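Local coordinates for RagA protein (PDB 6SLN), which probably imports nutrients, most likely peptides, across the outer membrane of Porphyromonas gingivalis as a TonB-dependent beta-barrel receptor, at residues H297-L302 / Y400-D405; M521-I526 / L570-R575; I712-P717 / L769-N774. One frame throughout, in Å; residues are numbered along the deposited sequence.

Interaction 1: residues H297-L302 / Y400-D405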
loop_
_atom_site.group_PDB
_atom_site.type_symbol
_atom_site.label_atom_id
_atom_site.label_comp_id
_atom_site.label_asym_id
_atom_site.label_seq_id
_atom_site.Cartn_x
_atom_site.Cartn_y
_atom_site.Cartn_z
ATOM N N HIS A 297 -20.417 12.594 -44.604
ATOM C CA HIS A 297 -21.354 12.067 -43.637
ATOM C C HIS A 297 -20.959 12.760 -42.353
ATOM O O HIS A 297 -19.878 13.346 -42.269
ATOM C CB HIS A 297 -21.233 10.513 -43.532
ATOM C CG HIS A 297 -22.159 9.867 -42.541
ATOM N ND1 HIS A 297 -21.709 9.325 -41.352
ATOM C CD2 HIS A 297 -23.495 9.635 -42.578
ATOM C CE1 HIS A 297 -22.731 8.800 -40.696
ATOM N NE2 HIS A 297 -23.826 8.980 -41.414
ATOM N N ASP A 298 -21.791 12.715 -41.340
ATOM C CA ASP A 298 -21.235 13.153 -40.082
ATOM C C ASP A 298 -21.600 12.195 -38.958
ATOM O O ASP A 298 -22.659 11.559 -38.943
ATOM C CB ASP A 298 -21.565 14.655 -39.808
ATOM C CG ASP A 298 -23.009 15.002 -39.882
ATOM O OD1 ASP A 298 -23.844 14.242 -39.355
ATOM O OD2 ASP A 298 -23.287 16.097 -40.401
ATOM N N ALA A 299 -20.640 12.048 -38.059
ATOM C CA ALA A 299 -20.662 10.976 -37.090
ATOM C C ALA A 299 -21.673 11.250 -35.983
ATOM O O ALA A 299 -21.983 12.398 -35.644
ATOM C CB ALA A 299 -19.269 10.770 -36.496
ATOM N N ASP A 300 -22.210 10.161 -35.446
ATOM C CA ASP A 300 -23.159 10.193 -34.345
ATOM C C ASP A 300 -22.350 10.194 -33.050
ATOM O O ASP A 300 -22.086 9.151 -32.446
ATOM C CB ASP A 300 -24.090 8.990 -34.444
ATOM C CG ASP A 300 -25.198 9.013 -33.411
ATOM O OD1 ASP A 300 -25.035 9.710 -32.386
ATOM O OD2 ASP A 300 -26.237 8.340 -33.634
ATOM N N TRP A 301 -21.932 11.395 -32.626
ATOM C CA TRP A 301 -21.086 11.489 -31.438
ATOM C C TRP A 301 -21.827 11.108 -30.163
ATOM O O TRP A 301 -21.180 10.762 -29.177
ATOM C CB TRP A 301 -20.491 12.886 -31.305
ATOM C CG TRP A 301 -19.222 13.018 -32.029
ATOM C CD1 TRP A 301 -19.031 13.534 -33.278
ATOM C CD2 TRP A 301 -17.952 12.575 -31.581
ATOM N NE1 TRP A 301 -17.706 13.458 -33.629
ATOM C CE2 TRP A 301 -17.021 12.865 -32.602
ATOM C CE3 TRP A 301 -17.510 11.936 -30.428
ATOM C CZ2 TRP A 301 -15.672 12.560 -32.485
ATOM C CZ3 TRP A 301 -16.176 11.639 -30.316
ATOM C CH2 TRP A 301 -15.269 11.957 -31.335
ATOM N N LEU A 302 -23.160 11.162 -30.176
ATOM C CA LEU A 302 -23.957 10.579 -29.107
ATOM C C LEU A 302 -23.641 9.102 -28.953
ATOM O O LEU A 302 -23.181 8.657 -27.895
ATOM C CB LEU A 302 -25.448 10.778 -29.396
ATOM C CG LEU A 302 -26.373 10.083 -28.387
ATOM C CD1 LEU A 302 -26.076 10.529 -26.935
ATOM C CD2 LEU A 302 -27.858 10.223 -28.724
ATOM N N TYR A 400 -17.846 16.389 -38.599
ATOM C CA TYR A 400 -16.980 15.832 -39.628
ATOM C C TYR A 400 -15.790 15.080 -39.053
ATOM O O TYR A 400 -14.968 14.561 -39.820
ATOM C CB TYR A 400 -16.480 16.924 -40.579
ATOM C CG TYR A 400 -15.955 18.194 -39.934
ATOM C CD1 TYR A 400 -14.681 18.253 -39.371
ATOM C CD2 TYR A 400 -16.726 19.351 -39.920
ATOM C CE1 TYR A 400 -14.195 19.417 -38.809
ATOM C CE2 TYR A 400 -16.256 20.525 -39.353
ATOM C CZ TYR A 400 -14.991 20.559 -38.792
ATOM O OH TYR A 400 -14.529 21.740 -38.221
ATOM N N TYR A 401 -15.675 15.024 -37.734
ATOM C CA TYR A 401 -14.700 14.180 -37.064
ATOM C C TYR A 401 -15.392 12.877 -36.710
ATOM O O TYR A 401 -16.467 12.883 -36.105
ATOM C CB TYR A 401 -14.146 14.852 -35.807
ATOM C CG TYR A 401 -13.130 15.887 -36.133
ATOM C CD1 TYR A 401 -12.271 15.721 -37.208
ATOM C CD2 TYR A 401 -13.058 17.063 -35.404
ATOM C CE1 TYR A 401 -11.339 16.681 -37.524
ATOM C CE2 TYR A 401 -12.146 18.042 -35.722
ATOM C CZ TYR A 401 -11.284 17.851 -36.779
ATOM O OH TYR A 401 -10.354 18.827 -37.071
ATOM N N ASN A 402 -14.774 11.766 -37.089
ATOM C CA ASN A 402 -15.434 10.462 -37.087
ATOM C C ASN A 402 -14.622 9.489 -36.256
ATOM O O ASN A 402 -13.492 9.136 -36.652
ATOM C CB ASN A 402 -15.589 9.943 -38.514
ATOM C CG ASN A 402 -16.364 8.647 -38.588
ATOM O OD1 ASN A 402 -17.131 8.293 -37.695
ATOM N ND2 ASN A 402 -16.167 7.938 -39.655
ATOM N N PRO A 403 -15.141 9.031 -35.118
ATOM C CA PRO A 403 -14.425 8.024 -34.325
ATOM C C PRO A 403 -14.784 6.591 -34.680
ATOM O O PRO A 403 -14.383 5.682 -33.952
ATOM C CB PRO A 403 -14.881 8.357 -32.892
ATOM C CG PRO A 403 -16.327 8.797 -33.088
ATOM C CD PRO A 403 -16.413 9.417 -34.487
ATOM N N PHE A 404 -15.533 6.364 -35.755
ATOM C CA PHE A 404 -15.919 5.015 -36.137
ATOM C C PHE A 404 -15.120 4.566 -37.348
ATOM O O PHE A 404 -14.656 5.386 -38.142
ATOM C CB PHE A 404 -17.412 4.916 -36.457
ATOM C CG PHE A 404 -18.326 5.475 -35.380
ATOM C CD1 PHE A 404 -18.628 6.823 -35.339
ATOM C CD2 PHE A 404 -18.927 4.636 -34.446
ATOM C CE1 PHE A 404 -19.485 7.328 -34.366
ATOM C CE2 PHE A 404 -19.790 5.143 -33.473
ATOM C CZ PHE A 404 -20.070 6.483 -33.436
ATOM N N ASP A 405 -14.959 3.249 -37.482
ATOM C CA ASP A 405 -14.404 2.668 -38.699
ATOM C C ASP A 405 -15.509 2.597 -39.758
ATOM O O ASP A 405 -16.629 3.081 -39.559
ATOM C CB ASP A 405 -13.749 1.315 -38.399
ATOM C CG ASP A 405 -14.762 0.176 -38.130
ATOM O OD1 ASP A 405 -15.991 0.337 -38.262
ATOM O OD2 ASP A 405 -14.308 -0.933 -37.786
#
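A single indole N-H is the one hydrogen-bond donor between these segments, and the same indole also carries a proline on its face. Trp301 NE1 donates to Tyr401 O at 2.8 Å. The bond is bent, 135° at the hydrogen, with the oxygen tilted out of the indole plane; the donor also stands above the carbonyl plane. Two residues on, Pro403 CG sits 3.8 Å from the centroid of the six-membered ring of Trp301, 14° off the normal, which meets the criteria of a CH-pi contact over the face. The indole is therefore held at its N-H edge by the backbone carbonyl of Tyr401 and covered over its six-membered ring by the side chain of Pro403.

Ala299 fills the middle: its CB lies 3.5 Å from Tyr401 O and 3.7 Å from Pro403 CD. Phe404 meets this methyl with its ring edge, and in the same ring plane its CZ comes to 3.5 Å from Asp300 O.

Asn402 fixes the bend. With CG anti to the backbone N (chi1 -175°), OD1 accepts from Phe404 N at 3.2 Å, while ND2 bonds to Phe291 O. Asp300 caps the short helix 301-305 through OD1 to Lys303 N. An Asx turn facing a capped helix start thus joins two long barrel loops, probably extracellular, as is characteristic of TonB-dependent receptors.

Interaction 2: residues M521-I526 / L570-R575. With 3PE (1,2-Distearoyl-sn-glycerophosphoethanolamine), chain G.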
loop_
_atom_site.group_PDB
_atom_site.type_symbol
_atom_site.label_atom_id
_atom_site.label_comp_id
_atom_site.label_asym_id
_atom_site.label_seq_id
_atom_site.Cartn_x
_atom_site.Cartn_y
_atom_site.Cartn_z
ATOM N N MET A 521 -33.951 6.812 29.845
ATOM C CA MET A 521 -32.581 7.301 29.843
ATOM C C MET A 521 -31.752 6.485 28.855
ATOM O O MET A 521 -31.983 5.285 28.668
ATOM C CB MET A 521 -31.965 7.215 31.241
ATOM C CG MET A 521 -32.758 7.934 32.309
ATOM S SD MET A 521 -32.254 9.656 32.442
ATOM C CE MET A 521 -31.234 9.610 33.919
ATOM N N GLY A 522 -30.786 7.140 28.218
ATOM C CA GLY A 522 -30.006 6.493 27.178
ATOM C C GLY A 522 -28.584 6.998 27.125
ATOM O O GLY A 522 -28.309 8.172 27.391
ATOM N N HIS A 523 -27.667 6.089 26.772
ATOM C CA HIS A 523 -26.267 6.403 26.520
ATOM C C HIS A 523 -25.876 5.876 25.146
ATOM O O HIS A 523 -26.377 4.839 24.704
ATOM C CB HIS A 523 -25.329 5.796 27.562
ATOM C CG HIS A 523 -23.945 5.559 27.037
ATOM N ND1 HIS A 523 -23.562 4.372 26.450
ATOM C CD2 HIS A 523 -22.869 6.383 26.960
ATOM C CE1 HIS A 523 -22.305 4.469 26.053
ATOM N NE2 HIS A 523 -21.860 5.678 26.351
ATOM N N GLU A 524 -24.946 6.578 24.490
ATOM C CA GLU A 524 -24.586 6.263 23.117
ATOM C C GLU A 524 -23.167 6.733 22.823
ATOM O O GLU A 524 -22.837 7.895 23.081
ATOM C CB GLU A 524 -25.575 6.915 22.159
ATOM C CG GLU A 524 -25.158 6.879 20.704
ATOM C CD GLU A 524 -26.352 6.875 19.786
ATOM O OE1 GLU A 524 -26.850 7.966 19.418
ATOM O OE2 GLU A 524 -26.808 5.769 19.463
ATOM N N TYR A 525 -22.338 5.834 22.269
ATOM C CA TYR A 525 -20.985 6.151 21.812
ATOM C C TYR A 525 -20.787 5.620 20.390
ATOM O O TYR A 525 -20.970 4.426 20.127
ATOM C CB TYR A 525 -19.926 5.566 22.750
ATOM C CG TYR A 525 -18.487 5.802 22.289
ATOM C CD1 TYR A 525 -17.888 7.045 22.441
ATOM C CD2 TYR A 525 -17.726 4.780 21.718
ATOM C CE1 TYR A 525 -16.587 7.270 22.032
ATOM C CE2 TYR A 525 -16.414 5.004 21.302
ATOM C CZ TYR A 525 -15.850 6.252 21.472
ATOM O OH TYR A 525 -14.549 6.501 21.074
ATOM N N ILE A 526 -20.429 6.513 19.476
ATOM C CA ILE A 526 -20.100 6.155 18.108
ATOM C C ILE A 526 -18.707 6.696 17.836
ATOM O O ILE A 526 -18.367 7.808 18.255
ATOM C CB ILE A 526 -21.125 6.696 17.077
ATOM C CG1 ILE A 526 -21.089 8.217 17.014
ATOM C CG2 ILE A 526 -22.556 6.240 17.386
ATOM C CD1 ILE A 526 -22.007 8.807 15.954
ATOM N N LEU A 570 -19.952 11.240 21.832
ATOM C CA LEU A 570 -20.452 10.706 23.094
ATOM C C LEU A 570 -21.758 11.402 23.422
ATOM O O LEU A 570 -21.842 12.633 23.343
ATOM C CB LEU A 570 -19.461 10.902 24.247
ATOM C CG LEU A 570 -19.952 10.298 25.574
ATOM C CD1 LEU A 570 -20.077 8.753 25.511
ATOM C CD2 LEU A 570 -19.047 10.728 26.710
ATOM N N SER A 571 -22.763 10.622 23.815
ATOM C CA SER A 571 -24.116 11.132 23.943
ATOM C C SER A 571 -24.775 10.609 25.207
ATOM O O SER A 571 -24.604 9.442 25.570
ATOM C CB SER A 571 -24.946 10.730 22.725
ATOM O OG SER A 571 -24.872 11.724 21.729
ATOM N N PHE A 572 -25.528 11.480 25.876
ATOM C CA PHE A 572 -26.413 11.078 26.959
ATOM C C PHE A 572 -27.752 11.725 26.692
ATOM O O PHE A 572 -27.811 12.930 26.423
ATOM C CB PHE A 572 -25.868 11.493 28.320
ATOM C CG PHE A 572 -24.501 10.936 28.618
ATOM C CD1 PHE A 572 -24.347 9.618 28.998
ATOM C CD2 PHE A 572 -23.373 11.732 28.515
ATOM C CE1 PHE A 572 -23.093 9.099 29.271
ATOM C CE2 PHE A 572 -22.119 11.222 28.783
ATOM C CZ PHE A 572 -21.978 9.896 29.158
ATOM N N PHE A 573 -28.820 10.930 26.706
ATOM C CA PHE A 573 -30.096 11.470 26.265
ATOM C C PHE A 573 -31.243 10.907 27.088
ATOM O O PHE A 573 -31.124 9.880 27.758
ATOM C CB PHE A 573 -30.340 11.221 24.776
ATOM C CG PHE A 573 -30.325 9.765 24.359
ATOM C CD1 PHE A 573 -29.132 9.131 24.030
ATOM C CD2 PHE A 573 -31.519 9.049 24.217
ATOM C CE1 PHE A 573 -29.126 7.798 23.601
ATOM C CE2 PHE A 573 -31.522 7.703 23.785
ATOM C CZ PHE A 573 -30.331 7.084 23.479
ATOM N N SER A 574 -32.363 11.611 27.018
ATOM C CA SER A 574 -33.560 11.240 27.743
ATOM C C SER A 574 -34.785 11.582 26.908
ATOM O O SER A 574 -34.779 12.514 26.092
ATOM C CB SER A 574 -33.640 11.974 29.081
ATOM O OG SER A 574 -33.706 13.359 28.825
ATOM N N ARG A 575 -35.851 10.834 27.158
ATOM C CA ARG A 575 -37.113 11.087 26.489
ATOM C C ARG A 575 -38.226 10.638 27.422
ATOM O O ARG A 575 -38.168 9.532 27.971
ATOM C CB ARG A 575 -37.189 10.340 25.159
ATOM C CG ARG A 575 -38.485 10.571 24.416
ATOM C CD ARG A 575 -39.071 9.268 23.920
ATOM N NE ARG A 575 -38.386 8.770 22.729
ATOM C CZ ARG A 575 -38.484 7.520 22.290
ATOM N NH1 ARG A 575 -39.234 6.644 22.945
ATOM N NH2 ARG A 575 -37.839 7.141 21.197
HETATM C C1 3PE G . -15.541 6.253 25.823
HETATM C C2 3PE G . -16.604 5.222 26.139
HETATM C C3 3PE G . -17.868 5.940 26.645
HETATM O O31 3PE G . -18.836 5.013 27.059
HETATM O O32 3PE G . -19.008 5.980 29.075
HETATM C C31 3PE G . -19.211 5.020 28.415
HETATM C C32 3PE G . -19.864 3.779 29.052
HETATM C C33 3PE G . -21.373 3.918 29.273
HETATM C C34 3PE G . -21.893 2.745 30.113
HETATM C C35 3PE G . -22.633 1.697 29.272
HETATM C C36 3PE G . -23.838 1.162 30.051
HETATM C C37 3PE G . -24.182 -0.277 29.650
HETATM C C38 3PE G . -25.413 -0.738 30.440
HETATM C C39 3PE G . -25.890 -2.083 29.908
HETATM C C3A 3PE G . -27.320 -2.361 30.365
HETATM C C3B 3PE G . -28.012 -3.294 29.367
HETATM O O21 3PE G . -16.777 4.523 24.928
HETATM O O22 3PE G . -16.054 2.406 25.062
HETATM C C21 3PE G . -16.979 3.136 25.052
HETATM C C22 3PE G . -18.387 2.540 25.157
HETATM C C23 3PE G . -18.350 1.012 25.265
HETATM C C24 3PE G . -19.430 0.593 26.268
HETATM C C25 3PE G . -20.416 -0.427 25.693
HETATM C C26 3PE G . -21.095 -1.194 26.839
HETATM C C27 3PE G . -21.855 -2.398 26.279
HETATM C C28 3PE G . -22.558 -3.191 27.387
HETATM C C29 3PE G . -23.406 -4.329 26.798
HETATM C C2A 3PE G . -23.392 -5.580 27.686
HETATM C C2B 3PE G . -24.765 -6.275 27.814
HETATM C C2C 3PE G . -24.586 -7.809 27.795
HETATM C C2D 3PE G . -25.890 -8.605 28.013
#
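Two neighbouring antiparallel strands of the transmembrane barrel, 515-540 and 561-580, meet here beside a bound phospholipid. The axes of the two segments run 158° apart, and four backbone bonds set the register. In the hydrogen-bonded pair Gly522-Phe573, Gly522 N donates to Phe573 O at 2.8 Å, and Phe573 N returns to Gly522 O at 2.9 Å in a nearly straight bond (169°). The next such pair is Glu524-Ser571, with Ser571 N to Glu524 O at 2.8 Å and Glu524 N to Ser571 O at 3.1 Å.

On the face bearing Glu524, Ser571 and Phe573, the Phe573 ring folds back across the neighbouring strand. Its CG takes the crowded position between backbone N and carbonyl carbon (chi1 58°), which lays the ring flat over Gly522, whose CA is 3.8 Å from the ring centroid. Phe573 also touches Ile194, within the plug-domain sequence range, so this face looks into the barrel. Its polar ends are satisfied by Thr502 for Glu524 and Asp593 for Ser571.

The lipid lies against the other face. His523, CG anti to the backbone N, holds C33 of one 3PE acyl chain 3.3 Å above the centre of its ring. Its NE2 makes a weak hydrogen bond to ester oxygen O31 at 3.2 Å, while Leu570 CD1 and Phe572 CE1 stand at the imidazole edge. Tyr525 turns a ring face to the second ester, O21 lying 3.3 Å above it. Aromatic and histidine side chains gathered at the glycerol esters, with acyl chains running on along the wall, are consistent with the interfacial aromatic belt of outer-membrane beta-barrels.

Interaction 3: residues I712-P717 / L769-N774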
loop_
_atom_site.group_PDB
_atom_site.type_symbol
_atom_site.label_atom_id
_atom_site.label_comp_id
_atom_site.label_asym_id
_atom_site.label_seq_id
_atom_site.Cartn_x
_atom_site.Cartn_y
_atom_site.Cartn_z
ATOM N N ILE A 712 -20.250 28.000 9.198
ATOM C CA ILE A 712 -19.932 28.445 7.852
ATOM C C ILE A 712 -18.469 28.137 7.600
ATOM O O ILE A 712 -17.603 28.449 8.430
ATOM C CB ILE A 712 -20.226 29.943 7.655
ATOM C CG1 ILE A 712 -21.729 30.236 7.813
ATOM C CG2 ILE A 712 -19.693 30.406 6.294
ATOM C CD1 ILE A 712 -22.190 31.594 7.210
ATOM N N ASP A 713 -18.203 27.468 6.485
ATOM C CA ASP A 713 -16.842 27.303 5.989
ATOM C C ASP A 713 -16.479 28.664 5.396
ATOM O O ASP A 713 -16.627 28.926 4.196
ATOM C CB ASP A 713 -16.771 26.162 4.977
ATOM C CG ASP A 713 -15.360 25.685 4.722
ATOM O OD1 ASP A 713 -14.416 26.306 5.244
ATOM O OD2 ASP A 713 -15.189 24.685 3.992
ATOM N N VAL A 714 -16.035 29.556 6.273
ATOM C CA VAL A 714 -15.962 30.978 5.919
ATOM C C VAL A 714 -14.931 31.172 4.812
ATOM O O VAL A 714 -13.795 30.674 4.928
ATOM C CB VAL A 714 -15.624 31.820 7.151
ATOM C CG1 VAL A 714 -15.132 33.185 6.724
ATOM C CG2 VAL A 714 -16.852 31.951 8.075
ATOM N N PRO A 715 -15.291 31.836 3.712
ATOM C CA PRO A 715 -14.312 32.103 2.647
ATOM C C PRO A 715 -13.265 33.101 3.125
ATOM O O PRO A 715 -13.596 34.182 3.615
ATOM C CB PRO A 715 -15.170 32.684 1.505
ATOM C CG PRO A 715 -16.621 32.426 1.882
ATOM C CD PRO A 715 -16.636 32.342 3.384
ATOM N N MET A 716 -12.036 32.756 2.976
ATOM C CA MET A 716 -11.168 33.803 3.504
ATOM C C MET A 716 -10.661 34.703 2.385
ATOM O O MET A 716 -10.484 34.246 1.250
ATOM C CB MET A 716 -9.966 33.201 4.242
ATOM C CG MET A 716 -10.319 32.058 5.186
ATOM S SD MET A 716 -10.462 32.667 6.868
ATOM C CE MET A 716 -8.788 33.257 7.088
ATOM N N PRO A 717 -10.450 35.989 2.668
ATOM C CA PRO A 717 -9.707 36.834 1.727
ATOM C C PRO A 717 -8.331 36.251 1.474
ATOM O O PRO A 717 -7.658 35.790 2.395
ATOM C CB PRO A 717 -9.612 38.188 2.444
ATOM C CG PRO A 717 -10.140 37.970 3.827
ATOM C CD PRO A 717 -11.025 36.773 3.779
ATOM N N LEU A 769 -24.428 36.916 8.316
ATOM C CA LEU A 769 -23.331 36.329 7.555
ATOM C C LEU A 769 -22.060 36.436 8.378
ATOM O O LEU A 769 -22.026 35.948 9.497
ATOM C CB LEU A 769 -23.231 36.939 6.181
ATOM C CG LEU A 769 -24.355 36.532 5.244
ATOM C CD1 LEU A 769 -24.460 37.463 4.036
ATOM C CD2 LEU A 769 -24.134 35.092 4.850
ATOM N N PHE A 770 -20.998 37.002 7.824
ATOM C CA PHE A 770 -19.700 37.053 8.473
ATOM C C PHE A 770 -19.102 38.437 8.245
ATOM O O PHE A 770 -19.430 39.114 7.263
ATOM C CB PHE A 770 -18.759 35.959 7.938
ATOM C CG PHE A 770 -18.937 35.628 6.465
ATOM C CD1 PHE A 770 -19.955 34.785 6.042
ATOM C CD2 PHE A 770 -18.060 36.134 5.514
ATOM C CE1 PHE A 770 -20.108 34.459 4.700
ATOM C CE2 PHE A 770 -18.207 35.808 4.177
ATOM C CZ PHE A 770 -19.236 34.968 3.767
ATOM N N PHE A 771 -18.227 38.862 9.160
ATOM C CA PHE A 771 -17.474 40.107 9.026
ATOM C C PHE A 771 -18.370 41.337 8.995
ATOM O O PHE A 771 -17.973 42.388 8.466
ATOM C CB PHE A 771 -16.581 40.085 7.773
ATOM C CG PHE A 771 -15.742 38.829 7.636
ATOM C CD1 PHE A 771 -15.322 38.123 8.763
ATOM C CD2 PHE A 771 -15.370 38.361 6.386
ATOM C CE1 PHE A 771 -14.552 36.963 8.644
ATOM C CE2 PHE A 771 -14.598 37.206 6.264
ATOM C CZ PHE A 771 -14.191 36.504 7.401
ATOM N N GLY A 772 -19.580 41.241 9.536
ATOM C CA GLY A 772 -20.503 42.351 9.376
ATOM C C GLY A 772 -21.095 42.503 7.990
ATOM O O GLY A 772 -21.755 43.513 7.726
ATOM N N LEU A 773 -20.891 41.532 7.098
ATOM C CA LEU A 773 -21.375 41.652 5.723
ATOM C C LEU A 773 -22.887 41.558 5.670
ATOM O O LEU A 773 -23.490 40.653 6.254
ATOM C CB LEU A 773 -20.779 40.568 4.825
ATOM C CG LEU A 773 -19.275 40.737 4.627
ATOM C CD1 LEU A 773 -18.592 39.513 3.958
ATOM C CD2 LEU A 773 -19.062 42.029 3.858
ATOM N N ASN A 774 -23.500 42.507 4.970
ATOM C CA ASN A 774 -24.897 42.345 4.612
ATOM C C ASN A 774 -25.061 41.286 3.516
ATOM O O ASN A 774 -26.097 40.615 3.444
ATOM C CB ASN A 774 -25.442 43.705 4.202
ATOM C CG ASN A 774 -26.741 43.616 3.478
ATOM O OD1 ASN A 774 -26.798 43.857 2.267
ATOM N ND2 ASN A 774 -27.807 43.279 4.203
#
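Apolar contact between side chains accounts for nearly everything that joins 712-717 to 769-774; no hydrogen bond crosses. Phe770 touches Ile712, Val714 and Pro715. Its CD1 edge meets Ile712 CD1 at 4.1 Å, close to the ring plane, and at the far end of the ring Phe770 CZ lies 3.7 Å from Pro715 CD. Both partners cross the phenyl at about a right angle, so the ring spans from Ile712 to Pro715. Val714 is directed at the turn: its CG1, anti to the backbone N (chi1 162°), meets Phe771 CZ tip to tip at 3.5 Å, and it also approaches Phe770 CD2 at 4.3 Å. Pro717 CD makes a looser touch on Phe771 CE2.

Backbone bonding shapes each side separately. Leu773 N donates to Phe770 O at 2.8 Å, closing a type I' turn over Phe770-Leu773 that presents both phenyl groups. Phe771 has the positive phi expected at the second position of such a turn (63°). Strand 696-715 is paired with 724-728, Val714 bonding to Gln725.

Outside partners suggest that the contact lies near both the plug and the partner protein. Leu152, within the plug-domain sequence range, touches Ile712 and Leu769, while a chain of another protein packs on Pro715, Pro717 and Phe771.

With no directional bond across it, the contact rests on van der Waals fit and apolar packing, buried around Phe770 and more open around Phe771.

How the interactions relate
All three contacts belong to one barrel chain but differ in setting and chemistry. Only interaction 2, in the wall, includes residues of the lipid pocket: His523, Tyr525 and Leu570. Interaction 1, on the opposite side of the chain's centre, is about 62 Å from it between centres. Interaction 3 lies at an intermediate level but off the line between them, its centre about 34 Å from that of interaction 2 and about 50 Å from that of interaction 1. None touch: even interactions 2 and 3 keep about 20 Å between nearest atoms, although both reach barrel strands, through both segments in interaction 2 and through 712-715 in interaction 3. Backbone pairing dominates interaction 2, apolar packing interaction 3, and mixed chemistry interaction 1.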